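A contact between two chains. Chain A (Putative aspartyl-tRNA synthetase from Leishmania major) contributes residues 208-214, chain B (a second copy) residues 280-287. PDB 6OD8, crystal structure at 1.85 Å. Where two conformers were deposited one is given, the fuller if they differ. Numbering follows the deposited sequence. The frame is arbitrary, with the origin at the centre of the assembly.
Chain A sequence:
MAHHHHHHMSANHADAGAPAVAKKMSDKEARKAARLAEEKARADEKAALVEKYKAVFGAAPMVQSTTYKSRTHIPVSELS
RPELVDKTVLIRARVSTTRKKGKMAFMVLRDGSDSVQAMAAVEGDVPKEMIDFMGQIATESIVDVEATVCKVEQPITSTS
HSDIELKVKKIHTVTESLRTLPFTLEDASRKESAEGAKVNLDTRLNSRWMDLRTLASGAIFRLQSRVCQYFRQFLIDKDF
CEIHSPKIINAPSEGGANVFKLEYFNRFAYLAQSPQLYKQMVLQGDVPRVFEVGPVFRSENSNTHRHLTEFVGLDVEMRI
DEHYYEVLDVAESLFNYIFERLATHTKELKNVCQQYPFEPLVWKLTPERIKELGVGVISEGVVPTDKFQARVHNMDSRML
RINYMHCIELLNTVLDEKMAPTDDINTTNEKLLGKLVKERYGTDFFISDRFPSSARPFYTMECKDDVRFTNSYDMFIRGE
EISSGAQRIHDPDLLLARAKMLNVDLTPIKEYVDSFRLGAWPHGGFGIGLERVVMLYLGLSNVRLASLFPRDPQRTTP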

# COMPACT_ATOMS: atom_id res chain seq x y z
N ARG A 208 16.46 -6.49 15.94
CA ARG A 208 16.06 -5.29 15.21
C ARG A 208 15.22 -4.36 16.07
O ARG A 208 15.27 -3.14 15.87
CB ARG A 208 15.30 -5.69 13.94
CG ARG A 208 14.81 -4.54 13.13
CD ARG A 208 15.97 -3.67 12.66
NE ARG A 208 15.95 -3.56 11.21
CZ ARG A 208 16.77 -2.80 10.51
NH1 ARG A 208 17.68 -2.06 11.13
NH2 ARG A 208 16.68 -2.76 9.18
N TRP A 209 14.46 -4.91 17.03
CA TRP A 209 13.64 -4.07 17.90
C TRP A 209 14.50 -3.13 18.74
O TRP A 209 14.06 -2.03 19.09
CB TRP A 209 12.76 -4.93 18.81
CG TRP A 209 13.50 -6.07 19.46
CD1 TRP A 209 14.09 -6.08 20.70
CD2 TRP A 209 13.72 -7.37 18.90
NE1 TRP A 209 14.66 -7.31 20.94
CE2 TRP A 209 14.46 -8.11 19.84
CE3 TRP A 209 13.38 -7.97 17.68
CZ2 TRP A 209 14.86 -9.44 19.61
CZ3 TRP A 209 13.78 -9.28 17.45
CH2 TRP A 209 14.51 -10.00 18.41
N MET A 210 15.72 -3.55 19.09
CA MET A 210 16.63 -2.64 19.77
C MET A 210 17.18 -1.60 18.80
O MET A 210 17.21 -0.39 19.10
CB MET A 210 17.77 -3.44 20.42
CG MET A 210 18.72 -2.63 21.25
SD MET A 210 17.93 -2.04 22.79
CE MET A 210 19.29 -1.07 23.43
N ASP A 211 17.65 -2.06 17.64
CA ASP A 211 18.24 -1.16 16.64
C ASP A 211 17.27 -0.06 16.23
O ASP A 211 17.68 1.10 16.02
CB ASP A 211 18.66 -1.94 15.40
CG ASP A 211 19.08 -1.00 14.26
OD1 ASP A 211 20.20 -0.45 14.34
OD2 ASP A 211 18.27 -0.75 13.35
N LEU A 212 15.99 -0.39 16.07
CA LEU A 212 15.05 0.61 15.58
C LEU A 212 14.92 1.79 16.52
O LEU A 212 14.41 2.84 16.11
CB LEU A 212 13.67 -0.03 15.34
CG LEU A 212 13.52 -1.02 14.17
CD1 LEU A 212 12.19 -1.78 14.23
CD2 LEU A 212 13.66 -0.29 12.82
N ARG A 213 15.32 1.64 17.79
CA ARG A 213 15.21 2.72 18.76
C ARG A 213 16.23 3.83 18.53
O ARG A 213 16.09 4.90 19.13
CB ARG A 213 15.35 2.16 20.18
CG ARG A 213 14.35 1.05 20.49
CD ARG A 213 14.63 0.38 21.85
NE ARG A 213 13.89 -0.89 21.92
CZ ARG A 213 13.83 -1.68 22.98
NH1 ARG A 213 14.46 -1.36 24.11
NH2 ARG A 213 13.12 -2.79 22.90
N THR A 214 17.27 3.60 17.72
CA THR A 214 18.26 4.63 17.46
C THR A 214 17.67 5.73 16.59
O THR A 214 16.69 5.52 15.87
CB THR A 214 19.52 4.04 16.78
OG1 THR A 214 19.17 3.57 15.48
CG2 THR A 214 20.11 2.89 17.60
N GLN B 280 3.64 -6.06 16.00
CA GLN B 280 3.91 -5.91 17.43
C GLN B 280 5.38 -5.62 17.69
O GLN B 280 5.72 -4.79 18.55
CB GLN B 280 3.51 -7.17 18.19
CG GLN B 280 2.02 -7.50 18.19
CD GLN B 280 1.76 -8.72 19.07
OE1 GLN B 280 1.45 -9.80 18.59
NE2 GLN B 280 1.93 -8.54 20.35
N MET B 281 6.28 -6.33 17.00
CA MET B 281 7.71 -6.16 17.26
C MET B 281 8.15 -4.73 16.95
O MET B 281 9.00 -4.18 17.67
CB MET B 281 8.51 -7.18 16.44
CG MET B 281 8.20 -8.63 16.90
SD MET B 281 8.70 -9.89 15.71
CE MET B 281 10.43 -9.77 16.01
N VAL B 282 7.56 -4.10 15.92
CA VAL B 282 8.00 -2.75 15.54
C VAL B 282 7.64 -1.74 16.63
O VAL B 282 8.38 -0.78 16.85
CB VAL B 282 7.44 -2.35 14.16
CG1 VAL B 282 7.93 -0.96 13.76
CG2 VAL B 282 7.88 -3.35 13.11
N LEU B 283 6.50 -1.93 17.30
CA LEU B 283 6.19 -1.06 18.44
C LEU B 283 7.26 -1.16 19.52
O LEU B 283 7.52 -0.17 20.23
CB LEU B 283 4.83 -1.43 19.05
CG LEU B 283 3.59 -1.31 18.15
CD1 LEU B 283 2.33 -1.23 19.02
CD2 LEU B 283 3.62 -0.15 17.21
N GLN B 284 7.88 -2.33 19.67
CA GLN B 284 8.97 -2.46 20.64
C GLN B 284 10.26 -1.81 20.16
O GLN B 284 11.21 -1.71 20.94
CB GLN B 284 9.23 -3.93 20.99
CG GLN B 284 7.99 -4.74 21.42
CD GLN B 284 6.85 -3.92 22.05
OE1 GLN B 284 7.07 -3.04 22.89
NE2 GLN B 284 5.62 -4.23 21.65
N GLY B 285 10.31 -1.36 18.91
CA GLY B 285 11.33 -0.46 18.39
C GLY B 285 11.00 1.00 18.58
O GLY B 285 11.66 1.85 17.99
N ASP B 286 9.97 1.30 19.39
CA ASP B 286 9.48 2.62 19.79
C ASP B 286 8.72 3.38 18.70
O ASP B 286 8.51 4.58 18.86
CB ASP B 286 10.60 3.51 20.34
CG ASP B 286 11.16 2.98 21.66
OD1 ASP B 286 10.48 2.15 22.28
OD2 ASP B 286 12.28 3.38 22.07
N VAL B 287 8.28 2.72 17.63
CA VAL B 287 7.34 3.37 16.71
C VAL B 287 5.96 3.37 17.38
O VAL B 287 5.46 2.29 17.72
CB VAL B 287 7.27 2.63 15.37
CG1 VAL B 287 6.36 3.39 14.39
CG2 VAL B 287 8.65 2.47 14.76
O HOH W 1 13.40 5.39 20.95

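Where two backbones pack closely across a dimer interface, close approach often depends on a residue without a side chain, and this contact in a putative aspartyl-tRNA synthetase is a compact example. The backbones come nearest at Trp A209 and Gly B285, whose CA atoms lie 4.3 Å apart. Gly B285 closes toward chain A so tightly that an ideal CB on it would sit 2.7 Å from Leu A212 CB, a clash. Its bare CA instead directs a C-H toward the carbonyl of Trp A209, with Gly B285 CA 3.2 Å from Trp A209 O.

The polar centre is Arg A213. Its CA-to-CB bond points sideways, but chi1 in m followed by t, t and an extended chi4 carries the guanidinium back along its own chain to the carbonyl of Gln B284. Arg A213 NE and NH2 both donate weak hydrogen bonds to Gln B284 O, at 3.0 and 2.9 Å, while Arg A213 NE also reaches Trp A209 O at 3.1 Å in another weak bond. The carbonyls Trp A209 O and Gln B284 O, 3.4 Å apart, are both acceptors; both accept weak bonds from Arg A213 NE, which lies within reach of each. The carboxylate of Asp B286 lies beside the aliphatic part of this arginine, its OD2 3.5 Å from Arg A213 CG, and OD2 accepts from a water that also donates to Arg A213 O.

Apolar contacts complete the packing. Trp A209, with chi1 p and chi2 near 93°, offers CZ3 to Met B281 CE at 3.7 Å; the methionine starts sideways, and its m, t, p rotamers bring the methyl nearer. The CA-to-CB bond of Leu A212 points toward chain B, and with its m, t rotamer CD1 makes a looser contact with Val B282 CG1 at 4.4 Å. Gln B284 starts sideways, but its end leads away from chain A, with chi1 m and chi2 off-well at -27°, and NE2 bonds weakly to Gln B280 O (3.2 Å); what it gives chain A in hydrogen bonding is its backbone carbonyl.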